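Local structure of aminopeptidase N family protein (Idiomarina loihiensis L2TR, 4FGM) at residues V469-V474 and R484-A489; G488-A493 and N502-E507; K465-D470 and P566-Y571. The protein probably acts as a zinc-dependent aminopeptidase of the M61 peptidase family, carrying a PDZ domain in addition to its catalytic part. All blocks are in the same frame, centred on the assembly; numbering follows the deposited sequence.

Contact 1 of 3, residues V469-V474 and R484-A489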
loop_
_atom_site.group_PDB
_atom_site.type_symbol
_atom_site.label_atom_id
_atom_site.label_comp_id
_atom_site.label_asym_id
_atom_site.label_seq_id
_atom_site.Cartn_x
_atom_site.Cartn_y
_atom_site.Cartn_z
ATOM N N VAL A 469 6.788 -22.356 -13.730
ATOM C CA VAL A 469 5.940 -23.241 -14.523
ATOM C C VAL A 469 5.405 -22.539 -15.771
ATOM O O VAL A 469 5.028 -23.189 -16.747
ATOM C CB VAL A 469 4.770 -23.822 -13.673
ATOM C CG1 VAL A 469 5.339 -24.478 -12.410
ATOM C CG2 VAL A 469 3.763 -22.741 -13.328
ATOM N N ASP A 470 5.360 -21.210 -15.722
ATOM C CA ASP A 470 4.911 -20.395 -16.850
ATOM C C ASP A 470 5.325 -18.941 -16.612
ATOM O O ASP A 470 5.784 -18.595 -15.524
ATOM C CB ASP A 470 3.387 -20.512 -17.069
ATOM C CG ASP A 470 2.565 -19.842 -15.973
ATOM O OD1 ASP A 470 1.335 -20.042 -15.953
ATOM O OD2 ASP A 470 3.131 -19.106 -15.141
ATOM N N ASP A 471 5.180 -18.103 -17.632
ATOM C CA ASP A 471 5.558 -16.697 -17.555
ATOM C C ASP A 471 4.895 -15.905 -16.429
ATOM O O ASP A 471 5.446 -14.904 -15.967
ATOM C CB ASP A 471 5.242 -16.008 -18.888
ATOM C CG ASP A 471 6.197 -16.406 -20.001
ATOM O OD1 ASP A 471 7.339 -15.894 -20.018
ATOM O OD2 ASP A 471 5.804 -17.230 -20.856
ATOM N N ASN A 472 3.720 -16.348 -15.991
ATOM C CA ASN A 472 2.982 -15.640 -14.952
ATOM C C ASN A 472 3.080 -16.254 -13.559
ATOM O O ASN A 472 2.310 -15.891 -12.668
ATOM C CB ASN A 472 1.504 -15.560 -15.342
ATOM C CG ASN A 472 1.301 -15.175 -16.789
ATOM O OD1 ASN A 472 1.777 -14.134 -17.245
ATOM N ND2 ASN A 472 0.582 -16.017 -17.524
ATOM N N SER A 473 4.023 -17.167 -13.362
ATOM C CA SER A 473 4.155 -17.829 -12.071
ATOM C C SER A 473 5.481 -17.641 -11.364
ATOM O O SER A 473 5.942 -18.548 -10.678
ATOM C CB SER A 473 3.885 -19.331 -12.220
ATOM O OG SER A 473 2.521 -19.585 -12.511
ATOM N N VAL A 474 6.104 -16.481 -11.519
ATOM C CA VAL A 474 7.376 -16.251 -10.841
ATOM C C VAL A 474 7.114 -16.252 -9.335
ATOM O O VAL A 474 6.592 -15.281 -8.789
ATOM C CB VAL A 474 8.009 -14.900 -11.265
ATOM C CG1 VAL A 474 9.359 -14.722 -10.598
ATOM C CG2 VAL A 474 8.170 -14.852 -12.776
ATOM N N ARG A 484 10.495 -25.474 -20.020
ATOM C CA ARG A 484 11.722 -25.499 -20.802
ATOM C C ARG A 484 11.852 -24.209 -21.604
ATOM O O ARG A 484 12.958 -23.757 -21.901
ATOM C CB ARG A 484 11.718 -26.701 -21.743
ATOM C CG ARG A 484 12.989 -27.553 -21.670
ATOM C CD ARG A 484 12.678 -28.973 -21.209
ATOM N NE ARG A 484 11.276 -29.323 -21.446
ATOM C CZ ARG A 484 10.731 -30.490 -21.116
ATOM N NH1 ARG A 484 11.474 -31.447 -20.568
ATOM N NH2 ARG A 484 9.432 -30.686 -21.283
ATOM N N VAL A 485 10.718 -23.618 -21.963
ATOM C CA VAL A 485 10.736 -22.360 -22.715
ATOM C C VAL A 485 9.661 -21.417 -22.192
ATOM O O VAL A 485 8.742 -21.845 -21.476
ATOM C CB VAL A 485 10.436 -22.579 -24.225
ATOM C CG1 VAL A 485 11.422 -23.568 -24.805
ATOM C CG2 VAL A 485 8.999 -23.106 -24.406
ATOM N N ASN A 486 9.806 -20.129 -22.490
ATOM C CA ASN A 486 8.785 -19.158 -22.108
ATOM C C ASN A 486 8.878 -17.900 -22.957
ATOM O O ASN A 486 9.888 -17.631 -23.605
ATOM C CB ASN A 486 8.812 -18.819 -20.604
ATOM C CG ASN A 486 10.009 -18.011 -20.189
ATOM O OD1 ASN A 486 10.788 -17.543 -21.011
ATOM N ND2 ASN A 486 10.156 -17.834 -18.888
ATOM N N PHE A 487 7.797 -17.141 -22.980
ATOM C CA PHE A 487 7.744 -15.939 -23.783
ATOM C C PHE A 487 8.660 -14.837 -23.333
ATOM O O PHE A 487 9.157 -14.069 -24.154
ATOM C CB PHE A 487 6.320 -15.391 -23.804
ATOM C CG PHE A 487 5.382 -16.190 -24.646
ATOM C CD1 PHE A 487 5.435 -16.104 -26.029
ATOM C CD2 PHE A 487 4.430 -17.014 -24.059
ATOM C CE1 PHE A 487 4.555 -16.834 -26.815
ATOM C CE2 PHE A 487 3.546 -17.749 -24.838
ATOM C CZ PHE A 487 3.606 -17.655 -26.214
ATOM N N GLY A 488 8.903 -14.767 -22.034
ATOM C CA GLY A 488 9.697 -13.673 -21.522
ATOM C C GLY A 488 8.697 -12.523 -21.557
ATOM O O GLY A 488 9.021 -11.394 -21.925
ATOM N N ALA A 489 7.457 -12.842 -21.187
ATOM C CA ALA A 489 6.368 -11.878 -21.175
ATOM C C ALA A 489 5.192 -12.373 -20.339
ATOM O O ALA A 489 4.856 -13.559 -20.355
ATOM C CB ALA A 489 5.900 -11.606 -22.612
#
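Asp471 meets the backbone of Phe487, Gly488 and Ala489, a worked example of one carboxylate collecting the N-H groups of three successive residues. Its two oxygens divide the work. Asp471 OD2 accepts from Phe487 N at 2.9 Å through its syn lone pair. Asp471 OD1 takes two donors from the same face of its plane: Gly488 N at 2.8 Å, on the syn side but lifted out of the plane, and Ala489 N at 3.3 Å, which stands well above it, although that bond is nearly straight (166° at the hydrogen). Together the three bonds fix the rotation of the buried carboxylate and would probably help to stabilise its negative charge.

Packing adds to the bonds. Asn486 CB lies 3.3 Å from Asp471 OD1, and the asparagine amide is turned 33° from the carboxylate, while Phe487 brings the edge of its ring, at CD2, to 3.5 Å from Asp471 OD2.

Bonds within 469-474 hold its turn together. A type I turn runs from Asp470 to Ser473, and Ser473 OG donates to Asp470 OD2 at 2.7 Å from above that carboxylate's plane.

Both segments belong to the loop that joins strand 461-466 to strand 489-494, and its two ends meet just before the latter, the first strand of the probable PDZ sheet. Asn472 OD1 accepts from Tyr491 N of that strand, the Phe487 ring packs on Ile520 and Ile523 of strand 519-523, and Val474 touches helix 326-342.

Contact 2 of 3, residues G488-A493 and N502-E507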
loop_
_atom_site.group_PDB
_atom_site.type_symbol
_atom_site.label_atom_id
_atom_site.label_comp_id
_atom_site.label_asym_id
_atom_site.label_seq_id
_atom_site.Cartn_x
_atom_site.Cartn_y
_atom_site.Cartn_z
ATOM N N GLY A 488 8.903 -14.767 -22.034
ATOM C CA GLY A 488 9.697 -13.673 -21.522
ATOM C C GLY A 488 8.697 -12.523 -21.557
ATOM O O GLY A 488 9.021 -11.394 -21.925
ATOM N N ALA A 489 7.457 -12.842 -21.187
ATOM C CA ALA A 489 6.368 -11.878 -21.175
ATOM C C ALA A 489 5.192 -12.373 -20.339
ATOM O O ALA A 489 4.856 -13.559 -20.355
ATOM C CB ALA A 489 5.900 -11.606 -22.612
ATOM N N LYS A 490 4.560 -11.467 -19.607
ATOM C CA LYS A 490 3.403 -11.843 -18.809
ATOM C C LYS A 490 2.162 -11.729 -19.690
ATOM O O LYS A 490 2.131 -10.930 -20.621
ATOM C CB LYS A 490 3.262 -10.933 -17.589
ATOM C CG LYS A 490 4.230 -11.237 -16.458
ATOM C CD LYS A 490 3.962 -10.334 -15.271
ATOM C CE LYS A 490 2.526 -10.473 -14.792
ATOM N NZ LYS A 490 2.200 -9.491 -13.724
ATOM N N TYR A 491 1.143 -12.530 -19.401
ATOM C CA TYR A 491 -0.072 -12.493 -20.187
ATOM C C TYR A 491 -1.284 -12.972 -19.415
ATOM O O TYR A 491 -1.165 -13.632 -18.382
ATOM C CB TYR A 491 0.103 -13.335 -21.453
ATOM C CG TYR A 491 0.448 -14.788 -21.211
ATOM C CD1 TYR A 491 -0.546 -15.734 -20.943
ATOM C CD2 TYR A 491 1.776 -15.220 -21.232
ATOM C CE1 TYR A 491 -0.222 -17.076 -20.699
ATOM C CE2 TYR A 491 2.109 -16.552 -20.989
ATOM C CZ TYR A 491 1.112 -17.473 -20.725
ATOM O OH TYR A 491 1.448 -18.787 -20.491
ATOM N N LYS A 492 -2.452 -12.615 -19.931
ATOM C CA LYS A 492 -3.724 -13.003 -19.351
ATOM C C LYS A 492 -4.384 -13.917 -20.384
ATOM O O LYS A 492 -4.775 -13.464 -21.467
ATOM C CB LYS A 492 -4.579 -11.753 -19.095
ATOM C CG LYS A 492 -6.044 -12.017 -18.792
ATOM C CD LYS A 492 -6.223 -12.980 -17.639
ATOM C CE LYS A 492 -7.698 -13.271 -17.412
ATOM N NZ LYS A 492 -7.906 -14.640 -16.859
ATOM N N ALA A 493 -4.486 -15.204 -20.052
ATOM C CA ALA A 493 -5.074 -16.197 -20.951
ATOM C C ALA A 493 -6.579 -16.346 -20.805
ATOM O O ALA A 493 -7.120 -16.265 -19.709
ATOM C CB ALA A 493 -4.411 -17.547 -20.737
ATOM N N ASN A 502 3.094 -7.629 -20.150
ATOM C CA ASN A 502 4.446 -7.068 -20.107
ATOM C C ASN A 502 5.396 -7.868 -20.991
ATOM O O ASN A 502 5.298 -9.093 -21.064
ATOM C CB ASN A 502 5.015 -7.104 -18.686
ATOM C CG ASN A 502 4.023 -6.652 -17.646
ATOM O OD1 ASN A 502 3.180 -7.429 -17.195
ATOM N ND2 ASN A 502 4.106 -5.383 -17.263
ATOM N N VAL A 503 6.315 -7.187 -21.662
ATOM C CA VAL A 503 7.289 -7.895 -22.477
ATOM C C VAL A 503 8.670 -7.550 -21.926
ATOM O O VAL A 503 9.061 -6.380 -21.904
ATOM C CB VAL A 503 7.188 -7.502 -23.958
ATOM C CG1 VAL A 503 8.311 -8.185 -24.755
ATOM C CG2 VAL A 503 5.817 -7.918 -24.514
ATOM N N TYR A 504 9.388 -8.570 -21.458
ATOM C CA TYR A 504 10.715 -8.382 -20.879
ATOM C C TYR A 504 11.779 -8.166 -21.930
ATOM O O TYR A 504 11.924 -8.948 -22.871
ATOM C CB TYR A 504 11.084 -9.581 -19.999
ATOM C CG TYR A 504 10.210 -9.680 -18.772
ATOM C CD1 TYR A 504 10.428 -8.859 -17.666
ATOM C CD2 TYR A 504 9.143 -10.569 -18.730
ATOM C CE1 TYR A 504 9.598 -8.926 -16.542
ATOM C CE2 TYR A 504 8.309 -10.645 -17.619
ATOM C CZ TYR A 504 8.543 -9.821 -16.529
ATOM O OH TYR A 504 7.720 -9.898 -15.432
ATOM N N HIS A 505 12.532 -7.091 -21.741
ATOM C CA HIS A 505 13.594 -6.712 -22.655
ATOM C C HIS A 505 14.563 -7.839 -23.010
ATOM O O HIS A 505 14.966 -8.618 -22.153
ATOM C CB HIS A 505 14.381 -5.553 -22.061
ATOM C CG HIS A 505 15.381 -4.967 -23.003
ATOM N ND1 HIS A 505 15.013 -4.267 -24.129
ATOM C CD2 HIS A 505 16.734 -4.990 -22.993
ATOM C CE1 HIS A 505 16.099 -3.881 -24.777
ATOM N NE2 HIS A 505 17.155 -4.308 -24.109
ATOM N N ASP A 506 14.923 -7.906 -24.287
ATOM C CA ASP A 506 15.875 -8.889 -24.803
ATOM C C ASP A 506 15.499 -10.368 -24.696
ATOM O O ASP A 506 16.346 -11.232 -24.892
ATOM C CB ASP A 506 17.246 -8.662 -24.153
ATOM C CG ASP A 506 18.385 -9.200 -24.995
ATOM O OD1 ASP A 506 18.410 -8.904 -26.205
ATOM O OD2 ASP A 506 19.257 -9.908 -24.452
ATOM N N GLU A 507 14.243 -10.673 -24.393
ATOM C CA GLU A 507 13.839 -12.074 -24.301
ATOM C C GLU A 507 13.025 -12.540 -25.526
ATOM O O GLU A 507 12.873 -11.788 -26.492
ATOM C CB GLU A 507 13.110 -12.314 -22.973
ATOM C CG GLU A 507 14.074 -12.193 -21.785
ATOM C CD GLU A 507 13.463 -12.570 -20.447
ATOM O OE1 GLU A 507 12.510 -13.373 -20.423
ATOM O OE2 GLU A 507 13.958 -12.077 -19.409
HETATM O O HOH W 1 10.375 -10.861 -24.348
#
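Gly488 and Tyr504 form the tight part of this contact. Tyr504 N donates to Gly488 O at 2.9 Å, and the tyrosine ring turns its edge to the same peptide, with Tyr504 CD2 3.3 Å from Gly488 O. From a different direction Glu507 OE1 comes to 3.0 Å of Gly488 CA. The glycine's lack of a side chain, at a positive phi, is consistent with this close approach. Glu507 OE1 is also engaged by a salt bridge to Arg342, which in turn makes a cation-pi contact with the Tyr504 ring.

The pairing belongs to the antiparallel hairpin of strands 489-494 and 497-503, part of the antiparallel sheet that is probably the PDZ domain. Ala489 and Val503 form a non-hydrogen-bonded pair, Lys490 and Asn502 a hydrogen-bonded one, in which Lys490 N donates to Asn502 O at 2.9 Å but the return bond from Asn502 N to Lys490 O is long and weak.

Packing is looser on the face bearing Lys490 and Asn502, both partly exposed. Their side chains run side by side, and Lys490 CB lies 3.5 Å from Asn502 OD1. A bend at chi3 (57°) keeps Lys490 CE near that oxygen, while Lys490 CD passes 3.8 Å from Tyr504 OH. Asn502 ND2 bonds instead to Glu367 O.

Contact 3 of 3, residues K465-D470 and P566-Y571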
loop_
_atom_site.group_PDB
_atom_site.type_symbol
_atom_site.label_atom_id
_atom_site.label_comp_id
_atom_site.label_asym_id
_atom_site.label_seq_id
_atom_site.Cartn_x
_atom_site.Cartn_y
_atom_site.Cartn_z
ATOM N N LYS A 465 17.646 -21.457 -7.906
ATOM C CA LYS A 465 16.867 -20.785 -8.940
ATOM C C LYS A 465 16.372 -21.795 -9.967
ATOM O O LYS A 465 17.016 -22.812 -10.216
ATOM C CB LYS A 465 17.712 -19.722 -9.645
ATOM C CG LYS A 465 18.709 -19.020 -8.747
ATOM C CD LYS A 465 19.184 -17.707 -9.350
ATOM C CE LYS A 465 19.732 -17.870 -10.757
ATOM N NZ LYS A 465 20.146 -16.556 -11.328
ATOM N N GLN A 466 15.224 -21.511 -10.566
ATOM C CA GLN A 466 14.663 -22.404 -11.567
ATOM C C GLN A 466 13.664 -21.657 -12.435
ATOM O O GLN A 466 13.213 -20.568 -12.084
ATOM C CB GLN A 466 13.975 -23.598 -10.891
ATOM C CG GLN A 466 12.722 -23.242 -10.105
ATOM C CD GLN A 466 12.153 -24.425 -9.343
ATOM O OE1 GLN A 466 12.852 -25.062 -8.554
ATOM N NE2 GLN A 466 10.875 -24.721 -9.567
ATOM N N VAL A 467 13.331 -22.249 -13.574
ATOM C CA VAL A 467 12.370 -21.657 -14.488
ATOM C C VAL A 467 10.981 -21.893 -13.904
ATOM O O VAL A 467 10.666 -22.998 -13.468
ATOM C CB VAL A 467 12.452 -22.320 -15.877
ATOM C CG1 VAL A 467 11.461 -21.670 -16.827
ATOM C CG2 VAL A 467 13.871 -22.210 -16.419
ATOM N N PRO A 468 10.137 -20.852 -13.871
ATOM C CA PRO A 468 8.780 -20.996 -13.327
ATOM C C PRO A 468 7.941 -21.907 -14.220
ATOM O O PRO A 468 8.339 -22.198 -15.344
ATOM C CB PRO A 468 8.269 -19.555 -13.299
ATOM C CG PRO A 468 8.993 -18.921 -14.459
ATOM C CD PRO A 468 10.390 -19.468 -14.316
ATOM N N VAL A 469 6.788 -22.356 -13.730
ATOM C CA VAL A 469 5.940 -23.241 -14.523
ATOM C C VAL A 469 5.405 -22.539 -15.771
ATOM O O VAL A 469 5.028 -23.189 -16.747
ATOM C CB VAL A 469 4.770 -23.822 -13.673
ATOM C CG1 VAL A 469 5.339 -24.478 -12.410
ATOM C CG2 VAL A 469 3.763 -22.741 -13.328
ATOM N N ASP A 470 5.360 -21.210 -15.722
ATOM C CA ASP A 470 4.911 -20.395 -16.850
ATOM C C ASP A 470 5.325 -18.941 -16.612
ATOM O O ASP A 470 5.784 -18.595 -15.524
ATOM C CB ASP A 470 3.387 -20.512 -17.069
ATOM C CG ASP A 470 2.565 -19.842 -15.973
ATOM O OD1 ASP A 470 1.335 -20.042 -15.953
ATOM O OD2 ASP A 470 3.131 -19.106 -15.141
ATOM N N PRO A 566 15.261 -19.887 -21.263
ATOM C CA PRO A 566 14.522 -19.124 -20.251
ATOM C C PRO A 566 15.293 -18.786 -18.982
ATOM O O PRO A 566 16.186 -19.520 -18.560
ATOM C CB PRO A 566 13.310 -20.005 -19.976
ATOM C CG PRO A 566 13.871 -21.371 -20.139
ATOM C CD PRO A 566 14.698 -21.240 -21.402
ATOM N N ALA A 567 14.930 -17.661 -18.379
ATOM C CA ALA A 567 15.569 -17.203 -17.154
ATOM C C ALA A 567 15.154 -18.070 -15.971
ATOM O O ALA A 567 13.989 -18.451 -15.847
ATOM C CB ALA A 567 15.193 -15.738 -16.886
ATOM N N LYS A 568 16.120 -18.404 -15.122
ATOM C CA LYS A 568 15.836 -19.178 -13.921
ATOM C C LYS A 568 15.492 -18.075 -12.920
ATOM O O LYS A 568 16.298 -17.699 -12.065
ATOM C CB LYS A 568 17.076 -19.980 -13.500
ATOM C CG LYS A 568 17.258 -21.276 -14.299
ATOM C CD LYS A 568 18.684 -21.813 -14.226
ATOM C CE LYS A 568 18.849 -23.104 -15.027
ATOM N NZ LYS A 568 18.277 -24.292 -14.331
ATOM N N SER A 569 14.275 -17.555 -13.077
ATOM C CA SER A 569 13.738 -16.450 -12.292
ATOM C C SER A 569 13.034 -16.775 -10.974
ATOM O O SER A 569 12.813 -15.881 -10.159
ATOM C CB SER A 569 12.796 -15.629 -13.182
ATOM O OG SER A 569 11.799 -16.455 -13.768
ATOM N N SER A 570 12.654 -18.028 -10.765
ATOM C CA SER A 570 12.008 -18.396 -9.511
ATOM C C SER A 570 13.064 -18.703 -8.452
ATOM O O SER A 570 13.817 -19.665 -8.581
ATOM C CB SER A 570 11.107 -19.622 -9.696
ATOM O OG SER A 570 9.827 -19.260 -10.187
ATOM N N TYR A 571 13.140 -17.870 -7.419
ATOM C CA TYR A 571 14.091 -18.099 -6.340
ATOM C C TYR A 571 13.355 -18.866 -5.239
ATOM O O TYR A 571 12.540 -18.299 -4.515
ATOM C CB TYR A 571 14.635 -16.769 -5.791
ATOM C CG TYR A 571 15.655 -16.100 -6.691
ATOM C CD1 TYR A 571 15.320 -15.709 -7.990
ATOM C CD2 TYR A 571 16.967 -15.888 -6.257
ATOM C CE1 TYR A 571 16.268 -15.129 -8.838
ATOM C CE2 TYR A 571 17.922 -15.309 -7.096
ATOM C CZ TYR A 571 17.564 -14.934 -8.386
ATOM O OH TYR A 571 18.502 -14.385 -9.234
#
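Gln466 O receives Ser570 N at 2.9 Å, nearly along the C=O axis, and a weaker CA-H contact from Lys568 reaches the same oxygen. Gln466 N returns a bond to Ser570 O at 3.1 Å. Because Ser569 and Ser570 both face Gln466, the pairing is a classic beta bulge, entered from an inverse gamma turn centred on Lys568.

Beyond the bulge Lys465 and Tyr571 lie side by side on one face of the two-stranded sheet. Lys465 CG sits over the ring, offset toward its rim, in a CH-pi contact 4.3 Å from the Tyr571 centroid. Lys465 CD comes to 3.4 Å from Tyr571 CZ, and Lys465 NZ makes a weak bond of 3.4 Å to Tyr571 OH. An alanine in place of Tyr571 would probably leave the aliphatic part of Lys465 without its ring cover and NZ without its weak hydroxyl partner, the chain freer to turn.

At the loop end Val467 and Pro566 cross at about a right angle, with Val467 CG2 3.8 Å from Pro566 CG. Pro468 lies against both serines: its CD is 3.4 Å from Ser569 OG, a buried hydroxyl with no hydrogen-bonding partner in the model.

The joined strands, 461-466 and 570-575, run beside helix 326-342: Tyr571 N bonds to Ser338 OG, the Tyr571 side chain rests on Leu337 and Glu341, and Ser569 touches Arg342.

In the fold
Following the chain from the N terminus, the end of strand 461-466 lies in segment 465-470, where contact 3 is made with 566-571 some hundred residues later. This closes a long loop holding the probable PDZ domain and its antiparallel sheet. The chain then enters 469-474, and contact 1 closes a shorter loop on 484-489. Contact 2 starts where contact 1 ends and closes the hairpin of strands 489-494 and 497-503; it is nested inside the loop closed by contact 3. Contact 1 shares Val469 and Asp470 with contact 3, and Gly488 and Ala489 with contact 2, and so connects the two-stranded sheet beside helix 326-342 to the hairpin of the probable PDZ domain.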